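Local coordinates for tail spike protein gp49 (Pseudomonas phage LKA1, PDB 4RU4) that serves as the trimeric tailspike of the phage and, as an O-specific polysaccharide lyase, probably degrades surface polysaccharide of its Pseudomonas host during entry, at residues 328-333 with 350-355; 343-348 with 361-366; 375-380 with 420-425; 458-463 with 488-493. All coordinates share one frame; numbering follows the deposited sequence.

In the fold
From the N terminus, 328-333 comes first, 343-348 second; then 350-355 closes contact 1 and 361-366 closes contact 2, so these two cross along the chain. They also touch, through backbone bonds that C328 and A329 make to G347 and G348. Contact 3 follows in series and closes a longer loop of 39 residues. It meets contact 1 where E376 reaches both G333 and G353. Contact 4 closes last, after 24 intervening residues, and touches contact 3 through I424 and Q459. In the one parallel beta-helix, contacts 2 and 4 pair successive turns along a face; contacts 1 and 3 lie at corners. Contacts 1 and 3 also border the second subunit, contacts 2 and 4 the third.

Contact 1: 328-333 with 350-355; sequences CADFHG and TWQGKD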
loop_
_atom_site.group_PDB
_atom_site.type_symbol
_atom_site.label_atom_id
_atom_site.label_comp_id
_atom_site.label_asym_id
_atom_site.label_seq_id
_atom_site.Cartn_x
_atom_site.Cartn_y
_atom_site.Cartn_z
ATOM N N CYS B 328 -1.294 14.432 -15.040
ATOM C CA CYS B 328 -0.806 15.103 -13.837
ATOM C C CYS B 328 0.413 14.385 -13.225
ATOM O O CYS B 328 1.388 15.031 -12.834
ATOM C CB CYS B 328 -1.928 15.175 -12.807
ATOM S SG CYS B 328 -1.402 15.849 -11.186
ATOM N N ALA B 329 0.342 13.061 -13.120
ATOM C CA ALA B 329 1.459 12.278 -12.564
ATOM C C ALA B 329 2.332 11.790 -13.699
ATOM O O ALA B 329 1.852 11.062 -14.555
ATOM C CB ALA B 329 0.949 11.105 -11.763
ATOM N N ASP B 330 3.604 12.197 -13.717
ATOM C CA ASP B 330 4.442 11.924 -14.894
ATOM C C ASP B 330 5.647 11.010 -14.603
ATOM O O ASP B 330 6.219 11.039 -13.516
ATOM C CB ASP B 330 4.919 13.255 -15.531
ATOM C CG ASP B 330 5.938 13.036 -16.623
ATOM O OD1 ASP B 330 5.520 12.836 -17.798
ATOM O OD2 ASP B 330 7.162 13.013 -16.312
ATOM N N PHE B 331 5.975 10.154 -15.568
ATOM C CA PHE B 331 7.316 9.618 -15.755
ATOM C C PHE B 331 7.625 9.833 -17.236
ATOM O O PHE B 331 6.757 9.589 -18.080
ATOM C CB PHE B 331 7.353 8.102 -15.531
ATOM C CG PHE B 331 7.102 7.668 -14.115
ATOM C CD1 PHE B 331 8.024 7.952 -13.113
ATOM C CD2 PHE B 331 5.977 6.905 -13.799
ATOM C CE1 PHE B 331 7.808 7.542 -11.814
ATOM C CE2 PHE B 331 5.764 6.489 -12.489
ATOM C CZ PHE B 331 6.699 6.794 -11.497
ATOM N N HIS B 332 8.844 10.248 -17.576
ATOM C CA HIS B 332 9.277 10.218 -18.989
ATOM C C HIS B 332 9.842 8.842 -19.399
ATOM O O HIS B 332 10.056 7.953 -18.556
ATOM C CB HIS B 332 10.318 11.320 -19.269
ATOM C CG HIS B 332 9.717 12.665 -19.500
ATOM N ND1 HIS B 332 8.774 13.208 -18.650
ATOM C CD2 HIS B 332 9.923 13.581 -20.477
ATOM C CE1 HIS B 332 8.416 14.399 -19.104
ATOM N NE2 HIS B 332 9.107 14.655 -20.200
ATOM N N GLY B 333 10.060 8.648 -20.698
ATOM C CA GLY B 333 10.499 7.345 -21.186
ATOM C C GLY B 333 11.874 6.863 -20.773
ATOM O O GLY B 333 12.292 5.767 -21.176
ATOM N N THR B 350 0.542 8.349 -16.140
ATOM C CA THR B 350 1.138 7.829 -17.367
ATOM C C THR B 350 2.069 6.635 -17.150
ATOM O O THR B 350 2.739 6.523 -16.125
ATOM C CB THR B 350 1.945 8.942 -18.132
ATOM O OG1 THR B 350 2.368 8.449 -19.416
ATOM C CG2 THR B 350 3.189 9.298 -17.354
ATOM N N TRP B 351 2.094 5.752 -18.144
ATOM C CA TRP B 351 3.063 4.669 -18.225
ATOM C C TRP B 351 4.040 5.049 -19.337
ATOM O O TRP B 351 3.620 5.209 -20.478
ATOM C CB TRP B 351 2.335 3.414 -18.692
ATOM C CG TRP B 351 1.645 2.571 -17.665
ATOM C CD1 TRP B 351 1.964 2.408 -16.332
ATOM C CD2 TRP B 351 0.512 1.737 -17.913
ATOM N NE1 TRP B 351 1.096 1.493 -15.750
ATOM C CE2 TRP B 351 0.219 1.049 -16.709
ATOM C CE3 TRP B 351 -0.252 1.469 -19.056
ATOM C CZ2 TRP B 351 -0.817 0.134 -16.608
ATOM C CZ3 TRP B 351 -1.284 0.546 -18.959
ATOM C CH2 TRP B 351 -1.559 -0.105 -17.741
ATOM N N GLN B 352 5.327 5.157 -19.016
ATOM C CA GLN B 352 6.369 5.416 -19.995
ATOM C C GLN B 352 7.630 4.689 -19.501
ATOM O O GLN B 352 7.780 4.446 -18.304
ATOM C CB GLN B 352 6.660 6.930 -20.081
ATOM C CG GLN B 352 5.431 7.776 -20.330
ATOM C CD GLN B 352 5.734 9.207 -20.736
ATOM O OE1 GLN B 352 6.797 9.499 -21.278
ATOM N NE2 GLN B 352 4.763 10.114 -20.499
ATOM N N GLY B 353 8.559 4.383 -20.400
ATOM C CA GLY B 353 9.828 3.805 -19.976
ATOM C C GLY B 353 9.744 2.301 -19.809
ATOM O O GLY B 353 9.410 1.604 -20.751
ATOM N N LYS B 354 10.026 1.796 -18.614
ATOM C CA LYS B 354 10.095 0.339 -18.390
ATOM C C LYS B 354 9.835 0.016 -16.939
ATOM O O LYS B 354 10.407 0.657 -16.072
ATOM C CB LYS B 354 11.490 -0.191 -18.765
ATOM C CG LYS B 354 11.736 -1.692 -18.374
ATOM C CD LYS B 354 13.066 -2.235 -18.965
ATOM C CE LYS B 354 13.441 -3.618 -18.420
ATOM N NZ LYS B 354 14.786 -4.044 -18.989
ATOM N N ASP B 355 9.001 -0.994 -16.674
ATOM C CA ASP B 355 8.749 -1.462 -15.304
ATOM C C ASP B 355 8.231 -0.339 -14.400
ATOM O O ASP B 355 8.910 0.095 -13.456
ATOM C CB ASP B 355 10.002 -2.137 -14.702
ATOM C CG ASP B 355 10.386 -3.412 -15.449
ATOM O OD1 ASP B 355 9.551 -3.927 -16.227
ATOM O OD2 ASP B 355 11.530 -3.889 -15.273
HETATM O O HOH W 1 5.872 13.075 -20.512
#
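The segments of F331 and Q352 lie side by side on neighbouring turns of the parallel beta-helix of this pectin lyase-like protein, their touching parts running within 25° of each other. Side chains and one water carry much of the contact. T350 points its CB toward the other segment, and CG2 sits 3.4 Å from F331 N, a buried amide with no polar partner in the model. T350 OG1 lies anti to its own backbone N (chi1 -172°), bonds to I373 of the next turn, and also receives Q352 NE2 at 3.1 Å, the oxygen lying nearly in the amide plane. That bond and the one to the water help to fix the rotation of the carboxamide. Nearer the backbone, Q352 CB lies 3.8 Å from H332 C.

D330 and Q352 do not meet directly. Their carboxylate and amide stand almost perpendicular, and a water joins them, donating to D330 OD1 at 2.7 Å and accepting from Q352 NE2 at 3.2 Å. The same water lies over one face of the H332 ring, toward its rim. D330 is otherwise well engaged: H332 ND1 approaches OD2 from the syn side at 2.8 Å, in the plane of the imidazole, and H327 bonds OD1.

Where the CA atoms draw closest, G353 CA makes a CH...O contact of 3.4 Å with G333 O, and both residues lack a side chain. Here the chain turns at 353-355, an arrangement typical of a corner between faces of a parallel beta-helix.

Contact 2: 343-348 with 361-366; sequences CTIYGG and CTITNA
T364 and the isoleucine pair I345 and I363 owe their contacts to chi1. In T364 it places OG1 between the backbone N and carbonyl carbon (66°), where T364 OG1 accepts from G347 N at 3.0 Å. In I345 and I363, CG2 is anti to the backbone N; the side chains lie side by side pointing the same way, I345 CB 4.0 Å from I363 CG2.

Like sits over like from C343 and C361 to I345 and I363. C343 covers C361, with a weak N-H...S bond of 3.7 Å from C343 N to C361 SG. T344 covers T362, a water bridging their hydroxyls while T344 OG1 also bonds N310 of the third subunit. Three backbone bonds zip the pair together: T362 N to C343 O at 2.9 Å, I345 N to T362 O at 2.7 Å and T364 N to I345 O at 2.9 Å. Beyond them G347, with its positive phi, turns the chain, and I363 CG2 rests 3.8 Å from G348 CA. N365, tied to T392, leads towards G368 of the calcium site. Parallel strands in register, here with three identical pairs stacked turn on turn, are characteristic of the right-handed beta-helix.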
loop_
_atom_site.group_PDB
_atom_site.type_symbol
_atom_site.label_atom_id
_atom_site.label_comp_id
_atom_site.label_asym_id
_atom_site.label_seq_id
_atom_site.Cartn_x
_atom_site.Cartn_y
_atom_site.Cartn_z
ATOM N N CYS B 343 -1.181 7.419 -3.643
ATOM C CA CYS B 343 -1.329 8.810 -4.058
ATOM C C CYS B 343 -2.743 9.095 -4.537
ATOM O O CYS B 343 -3.385 8.227 -5.156
ATOM C CB CYS B 343 -0.336 9.130 -5.193
ATOM S SG CYS B 343 1.392 9.204 -4.630
ATOM N N THR B 344 -3.222 10.304 -4.257
ATOM C CA THR B 344 -4.423 10.818 -4.885
ATOM C C THR B 344 -3.966 11.668 -6.078
ATOM O O THR B 344 -3.232 12.652 -5.916
ATOM C CB THR B 344 -5.255 11.670 -3.891
ATOM O OG1 THR B 344 -5.598 10.866 -2.750
ATOM C CG2 THR B 344 -6.561 12.204 -4.566
ATOM N N ILE B 345 -4.364 11.263 -7.279
ATOM C CA ILE B 345 -3.913 11.932 -8.500
ATOM C C ILE B 345 -5.103 12.493 -9.268
ATOM O O ILE B 345 -5.866 11.744 -9.886
ATOM C CB ILE B 345 -3.100 10.954 -9.413
ATOM C CG1 ILE B 345 -1.931 10.338 -8.618
ATOM C CG2 ILE B 345 -2.600 11.668 -10.717
ATOM C CD1 ILE B 345 -1.173 9.212 -9.352
ATOM N N TYR B 346 -5.296 13.812 -9.191
ATOM C CA TYR B 346 -6.337 14.445 -9.985
ATOM C C TYR B 346 -5.745 14.824 -11.320
ATOM O O TYR B 346 -4.783 15.588 -11.352
ATOM C CB TYR B 346 -6.809 15.731 -9.306
ATOM C CG TYR B 346 -7.508 15.477 -7.985
ATOM C CD1 TYR B 346 -8.832 15.099 -7.954
ATOM C CD2 TYR B 346 -6.829 15.629 -6.766
ATOM C CE1 TYR B 346 -9.507 14.897 -6.722
ATOM C CE2 TYR B 346 -7.471 15.441 -5.548
ATOM C CZ TYR B 346 -8.814 15.065 -5.530
ATOM O OH TYR B 346 -9.458 14.869 -4.321
ATOM N N GLY B 347 -6.312 14.314 -12.417
ATOM C CA GLY B 347 -5.891 14.783 -13.736
ATOM C C GLY B 347 -5.014 13.778 -14.472
ATOM O O GLY B 347 -4.306 14.143 -15.407
ATOM N N GLY B 348 -5.056 12.513 -14.058
ATOM C CA GLY B 348 -4.475 11.466 -14.884
ATOM C C GLY B 348 -3.026 11.108 -14.614
ATOM O O GLY B 348 -2.283 11.844 -13.945
ATOM N N CYS B 361 -3.411 3.792 -5.765
ATOM C CA CYS B 361 -3.687 5.191 -6.076
ATOM C C CYS B 361 -5.152 5.425 -6.414
ATOM O O CYS B 361 -5.844 4.530 -6.925
ATOM C CB CYS B 361 -2.855 5.652 -7.270
ATOM S SG CYS B 361 -1.100 5.666 -6.886
ATOM N N THR B 362 -5.620 6.647 -6.164
ATOM C CA THR B 362 -6.911 7.080 -6.689
ATOM C C THR B 362 -6.581 8.093 -7.778
ATOM O O THR B 362 -5.835 9.056 -7.523
ATOM C CB THR B 362 -7.767 7.752 -5.579
ATOM O OG1 THR B 362 -7.839 6.859 -4.459
ATOM C CG2 THR B 362 -9.182 8.060 -6.059
ATOM N N ILE B 363 -7.121 7.888 -8.980
ATOM C CA ILE B 363 -6.732 8.706 -10.140
ATOM C C ILE B 363 -7.979 9.138 -10.900
ATOM O O ILE B 363 -8.818 8.290 -11.237
ATOM C CB ILE B 363 -5.781 7.917 -11.114
ATOM C CG1 ILE B 363 -4.726 7.104 -10.339
ATOM C CG2 ILE B 363 -5.121 8.892 -12.131
ATOM C CD1 ILE B 363 -3.819 6.204 -11.227
ATOM N N THR B 364 -8.129 10.442 -11.149
ATOM C CA THR B 364 -9.206 10.926 -12.003
ATOM C C THR B 364 -8.718 11.273 -13.410
ATOM O O THR B 364 -7.529 11.285 -13.673
ATOM C CB THR B 364 -9.889 12.178 -11.432
ATOM O OG1 THR B 364 -8.947 13.256 -11.427
ATOM C CG2 THR B 364 -10.408 11.939 -10.035
ATOM N N ASN B 365 -9.655 11.553 -14.322
ATOM C CA ASN B 365 -9.309 11.775 -15.733
ATOM C C ASN B 365 -8.604 13.092 -16.020
ATOM O O ASN B 365 -8.777 14.098 -15.301
ATOM C CB ASN B 365 -10.591 11.727 -16.571
ATOM C CG ASN B 365 -11.634 12.764 -16.109
ATOM O OD1 ASN B 365 -12.301 12.585 -15.077
ATOM N ND2 ASN B 365 -11.800 13.827 -16.894
ATOM N N ALA B 366 -7.810 13.078 -17.076
ATOM C CA ALA B 366 -7.368 14.278 -17.760
ATOM C C ALA B 366 -8.493 14.785 -18.684
ATOM O O ALA B 366 -9.558 14.149 -18.785
ATOM C CB ALA B 366 -6.116 13.988 -18.573
HETATM O O HOH W 2 -5.914 7.964 -2.725
#

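Contact 3: 375-380 with 420-425; sequences AEILGG and CNFLIQ
G380 and C420 form a parallel bridge, CA atoms 4.8 Å apart, with one backbone hydrogen bond between the segments, N421 N to G380 O, short at 2.7 Å and fairly straight (163°). The same carbonyl also receives a CH...O contact of 3.3 Å from C420 CA, a weaker addition to the N-H bond. G379 and G380 both have positive phi, and this backbone carries the chain round a corner as strand 380-385 sets out from G380 beside 420-425.

The side-chain contact is centred on the sulfur of C420. SG is anti to the carbonyl carbon (chi1 -62°) and touches I377 CG2 at 3.6 Å and G379 CA at 3.8 Å. I377 reaches over with this branch alone; its CG2 also comes obliquely to the ring of F422, 4.3 Å from CZ. The two segments thus meet at a corner of the beta-helix, where strand 372-377 of one face passes into strand 380-385 of another and the interior is filled with apolar side chains. F422 belongs to this filling: its ring lies nearly parallel to that of F382, one turn back, and meets W351 at a steeper angle, while I377 itself packs on F382 and V411.

N421 faces differently. Its ND2 bonds T381 OG1 and its OD1 takes N453 ND2 of the following turn, chaining polar groups of three successive turns. Beside it D462 of the second subunit packs against N421, and A460 of that subunit against L423.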
loop_
_atom_site.group_PDB
_atom_site.type_symbol
_atom_site.label_atom_id
_atom_site.label_comp_id
_atom_site.label_asym_id
_atom_site.label_seq_id
_atom_site.Cartn_x
_atom_site.Cartn_y
_atom_site.Cartn_z
ATOM N N ALA B 375 3.249 6.540 -23.260
ATOM C CA ALA B 375 4.132 7.101 -24.286
ATOM C C ALA B 375 5.485 6.449 -24.106
ATOM O O ALA B 375 5.802 6.026 -22.992
ATOM C CB ALA B 375 4.272 8.617 -24.122
ATOM N N GLU B 376 6.276 6.380 -25.168
ATOM C CA GLU B 376 7.699 6.087 -25.024
ATOM C C GLU B 376 7.914 4.787 -24.258
ATOM O O GLU B 376 8.742 4.710 -23.323
ATOM C CB GLU B 376 8.431 7.280 -24.351
ATOM C CG GLU B 376 8.208 8.617 -25.085
ATOM C CD GLU B 376 9.078 9.788 -24.574
ATOM O OE1 GLU B 376 9.523 9.766 -23.399
ATOM O OE2 GLU B 376 9.276 10.764 -25.343
ATOM N N ILE B 377 7.148 3.765 -24.649
ATOM C CA ILE B 377 7.230 2.451 -24.016
ATOM C C ILE B 377 8.446 1.697 -24.564
ATOM O O ILE B 377 8.469 1.295 -25.732
ATOM C CB ILE B 377 5.921 1.627 -24.229
ATOM C CG1 ILE B 377 4.742 2.321 -23.513
ATOM C CG2 ILE B 377 6.093 0.192 -23.739
ATOM C CD1 ILE B 377 4.872 2.371 -21.969
ATOM N N LEU B 378 9.462 1.516 -23.722
ATOM C CA LEU B 378 10.631 0.725 -24.107
ATOM C C LEU B 378 10.268 -0.773 -24.099
ATOM O O LEU B 378 10.687 -1.560 -24.971
ATOM C CB LEU B 378 11.812 0.983 -23.151
ATOM C CG LEU B 378 13.120 0.266 -23.510
ATOM C CD1 LEU B 378 13.728 0.842 -24.794
ATOM C CD2 LEU B 378 14.150 0.321 -22.369
ATOM N N GLY B 379 9.465 -1.148 -23.113
ATOM C CA GLY B 379 9.155 -2.539 -22.857
ATOM C C GLY B 379 9.175 -2.845 -21.373
ATOM O O GLY B 379 9.430 -1.970 -20.531
ATOM N N GLY B 380 8.860 -4.089 -21.035
ATOM C CA GLY B 380 8.781 -4.486 -19.636
ATOM C C GLY B 380 7.347 -4.522 -19.139
ATOM O O GLY B 380 6.418 -4.764 -19.899
ATOM N N CYS B 420 6.307 -6.380 -23.882
ATOM C CA CYS B 420 5.514 -5.530 -22.976
ATOM C C CYS B 420 4.443 -6.332 -22.275
ATOM O O CYS B 420 3.752 -7.109 -22.917
ATOM C CB CYS B 420 4.794 -4.440 -23.774
ATOM S SG CYS B 420 5.888 -3.315 -24.638
ATOM N N ASN B 421 4.278 -6.116 -20.967
ATOM C CA ASN B 421 3.165 -6.725 -20.234
ATOM C C ASN B 421 2.342 -5.601 -19.604
ATOM O O ASN B 421 2.863 -4.833 -18.808
ATOM C CB ASN B 421 3.707 -7.625 -19.122
ATOM C CG ASN B 421 4.718 -8.597 -19.624
ATOM O OD1 ASN B 421 4.472 -9.308 -20.590
ATOM N ND2 ASN B 421 5.875 -8.629 -18.990
ATOM N N PHE B 422 1.082 -5.470 -19.991
ATOM C CA PHE B 422 0.229 -4.459 -19.387
ATOM C C PHE B 422 -0.741 -5.156 -18.459
ATOM O O PHE B 422 -1.542 -6.000 -18.902
ATOM C CB PHE B 422 -0.510 -3.671 -20.484
ATOM C CG PHE B 422 0.414 -2.848 -21.319
ATOM C CD1 PHE B 422 0.903 -1.645 -20.825
ATOM C CD2 PHE B 422 0.873 -3.300 -22.551
ATOM C CE1 PHE B 422 1.795 -0.899 -21.557
ATOM C CE2 PHE B 422 1.743 -2.522 -23.297
ATOM C CZ PHE B 422 2.211 -1.335 -22.784
ATOM N N LEU B 423 -0.651 -4.822 -17.174
ATOM C CA LEU B 423 -1.395 -5.548 -16.136
ATOM C C LEU B 423 -2.342 -4.633 -15.409
ATOM O O LEU B 423 -1.903 -3.616 -14.857
ATOM C CB LEU B 423 -0.430 -6.122 -15.080
ATOM C CG LEU B 423 0.803 -6.850 -15.630
ATOM C CD1 LEU B 423 1.729 -7.314 -14.519
ATOM C CD2 LEU B 423 0.417 -8.012 -16.554
ATOM N N ILE B 424 -3.614 -5.019 -15.338
ATOM C CA ILE B 424 -4.585 -4.276 -14.551
ATOM C C ILE B 424 -5.121 -5.281 -13.561
ATOM O O ILE B 424 -5.745 -6.282 -13.946
ATOM C CB ILE B 424 -5.737 -3.684 -15.397
ATOM C CG1 ILE B 424 -5.244 -2.575 -16.330
ATOM C CG2 ILE B 424 -6.827 -3.105 -14.482
ATOM C CD1 ILE B 424 -4.576 -3.098 -17.598
ATOM N N GLN B 425 -4.827 -5.057 -12.285
ATOM C CA GLN B 425 -5.156 -6.046 -11.264
ATOM C C GLN B 425 -6.019 -5.448 -10.163
ATOM O O GLN B 425 -5.575 -4.608 -9.370
ATOM C CB GLN B 425 -3.907 -6.681 -10.653
ATOM C CG GLN B 425 -2.967 -7.370 -11.666
ATOM C CD GLN B 425 -1.811 -8.084 -10.963
ATOM O OE1 GLN B 425 -1.628 -7.917 -9.760
ATOM N NE2 GLN B 425 -1.035 -8.870 -11.703
#

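Contact 4: 458-463 with 488-493; sequences GQAIDV and NLAGLP
A490 pairs with A460 in a single bridge that joins successive turns of the parallel beta-helix, strand 452-463 and the loop after strand 484-487. A490 uses both its N-H and its C=O: A490 N donates to Q459 O at 3.1 Å, and A490 O takes I461 N at 2.7 Å. Both bonds are nearly straight, although each donor is tilted somewhat from the plane of its carbonyl. One residue further, the pairing opens. G491, with no side chain in the way, brings CA to 3.4 Å from I461 O in a CH...O contact, and a water fills the next rung, accepting from V463 N at 3.0 Å and lying 2.7 Å from G491 O.

Other carbonyls have partners beyond the two segments. L489 O is bonded by R511 and G458 O by Q455, both of the third subunit, while L492 O goes to R537 of the same chain. The side-chain oxygen Q459 OE1 is held by Y456.

Apolar groups fill in between. I461, extended at chi2 (154°), puts CD1 against both L492 CD2 (3.8 Å) and L489 CD1 (4.1 Å), crossing both side chains obliquely. V463 CG2 meets P493 CD at 3.8 Å, the two side chains about perpendicular. The pairing thus comes down to one residue, A490, gripped from both sides of its CA; past it a water stands in for the direct backbone bond, and the remaining carbonyls are satisfied partly across the trimer interface.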
loop_
_atom_site.group_PDB
_atom_site.type_symbol
_atom_site.label_atom_id
_atom_site.label_comp_id
_atom_site.label_asym_id
_atom_site.label_seq_id
_atom_site.Cartn_x
_atom_site.Cartn_y
_atom_site.Cartn_z
ATOM N N GLY B 458 -9.801 -8.932 -12.367
ATOM C CA GLY B 458 -10.288 -8.666 -11.007
ATOM C C GLY B 458 -10.924 -7.306 -10.734
ATOM O O GLY B 458 -11.409 -7.046 -9.626
ATOM N N GLN B 459 -10.921 -6.415 -11.718
ATOM C CA GLN B 459 -11.424 -5.039 -11.498
ATOM C C GLN B 459 -12.956 -4.968 -11.399
ATOM O O GLN B 459 -13.668 -5.620 -12.157
ATOM C CB GLN B 459 -10.974 -4.153 -12.644
ATOM C CG GLN B 459 -11.268 -2.666 -12.512
ATOM C CD GLN B 459 -10.837 -1.956 -13.770
ATOM O OE1 GLN B 459 -11.456 -2.111 -14.826
ATOM N NE2 GLN B 459 -9.754 -1.206 -13.683
ATOM N N ALA B 460 -13.453 -4.153 -10.474
ATOM C CA ALA B 460 -14.893 -3.867 -10.389
ATOM C C ALA B 460 -15.216 -2.601 -11.201
ATOM O O ALA B 460 -14.704 -1.534 -10.921
ATOM C CB ALA B 460 -15.281 -3.675 -8.940
ATOM N N ILE B 461 -16.056 -2.736 -12.215
ATOM C CA ILE B 461 -16.334 -1.654 -13.150
ATOM C C ILE B 461 -17.733 -1.087 -12.902
ATOM O O ILE B 461 -18.680 -1.827 -12.608
ATOM C CB ILE B 461 -16.193 -2.192 -14.587
ATOM C CG1 ILE B 461 -14.757 -2.713 -14.788
ATOM C CG2 ILE B 461 -16.587 -1.151 -15.628
ATOM C CD1 ILE B 461 -14.636 -3.815 -15.871
ATOM N N ASP B 462 -17.858 0.228 -12.999
ATOM C CA ASP B 462 -19.144 0.879 -12.800
ATOM C C ASP B 462 -19.370 1.826 -13.977
ATOM O O ASP B 462 -18.796 2.909 -13.998
ATOM C CB ASP B 462 -19.088 1.656 -11.480
ATOM C CG ASP B 462 -20.403 2.319 -11.119
ATOM O OD1 ASP B 462 -21.296 2.446 -11.965
ATOM O OD2 ASP B 462 -20.557 2.716 -9.958
ATOM N N VAL B 463 -20.203 1.422 -14.944
ATOM C CA VAL B 463 -20.474 2.235 -16.135
ATOM C C VAL B 463 -21.971 2.334 -16.419
ATOM O O VAL B 463 -22.774 1.575 -15.840
ATOM C CB VAL B 463 -19.813 1.605 -17.410
ATOM C CG1 VAL B 463 -18.307 1.604 -17.297
ATOM C CG2 VAL B 463 -20.333 0.162 -17.658
ATOM N N ASN B 488 -12.471 -12.267 -14.265
ATOM C CA ASN B 488 -12.909 -11.860 -12.931
ATOM C C ASN B 488 -13.294 -10.388 -12.879
ATOM O O ASN B 488 -12.945 -9.691 -11.945
ATOM C CB ASN B 488 -11.841 -12.182 -11.876
ATOM C CG ASN B 488 -11.401 -13.647 -11.923
ATOM O OD1 ASN B 488 -12.219 -14.534 -12.080
ATOM N ND2 ASN B 488 -10.106 -13.886 -11.813
ATOM N N LEU B 489 -14.025 -9.921 -13.887
ATOM C CA LEU B 489 -14.476 -8.521 -13.893
ATOM C C LEU B 489 -15.887 -8.438 -13.350
ATOM O O LEU B 489 -16.721 -9.304 -13.632
ATOM C CB LEU B 489 -14.434 -7.944 -15.300
ATOM C CG LEU B 489 -13.063 -7.973 -15.957
ATOM C CD1 LEU B 489 -13.133 -7.328 -17.364
ATOM C CD2 LEU B 489 -12.032 -7.294 -15.048
ATOM N N ALA B 490 -16.153 -7.411 -12.548
ATOM C CA ALA B 490 -17.490 -7.200 -12.011
ATOM C C ALA B 490 -18.087 -5.941 -12.652
ATOM O O ALA B 490 -17.362 -4.981 -12.911
ATOM C CB ALA B 490 -17.434 -7.061 -10.470
ATOM N N GLY B 491 -19.386 -5.966 -12.958
ATOM C CA GLY B 491 -20.084 -4.790 -13.425
ATOM C C GLY B 491 -20.187 -4.560 -14.929
ATOM O O GLY B 491 -20.566 -3.475 -15.348
ATOM N N LEU B 492 -19.830 -5.558 -15.740
ATOM C CA LEU B 492 -19.938 -5.418 -17.184
ATOM C C LEU B 492 -21.400 -5.504 -17.560
ATOM O O LEU B 492 -22.117 -6.425 -17.108
ATOM C CB LEU B 492 -19.186 -6.546 -17.901
ATOM C CG LEU B 492 -17.668 -6.547 -17.759
ATOM C CD1 LEU B 492 -17.075 -7.805 -18.421
ATOM C CD2 LEU B 492 -17.084 -5.249 -18.349
ATOM N N PRO B 493 -21.869 -4.558 -18.380
ATOM C CA PRO B 493 -23.263 -4.651 -18.798
ATOM C C PRO B 493 -23.422 -5.588 -20.000
ATOM O O PRO B 493 -22.445 -5.911 -20.693
ATOM C CB PRO B 493 -23.606 -3.208 -19.175
ATOM C CG PRO B 493 -22.345 -2.650 -19.668
ATOM C CD PRO B 493 -21.222 -3.330 -18.874
HETATM O O HOH W 3 -21.516 -1.202 -14.332
#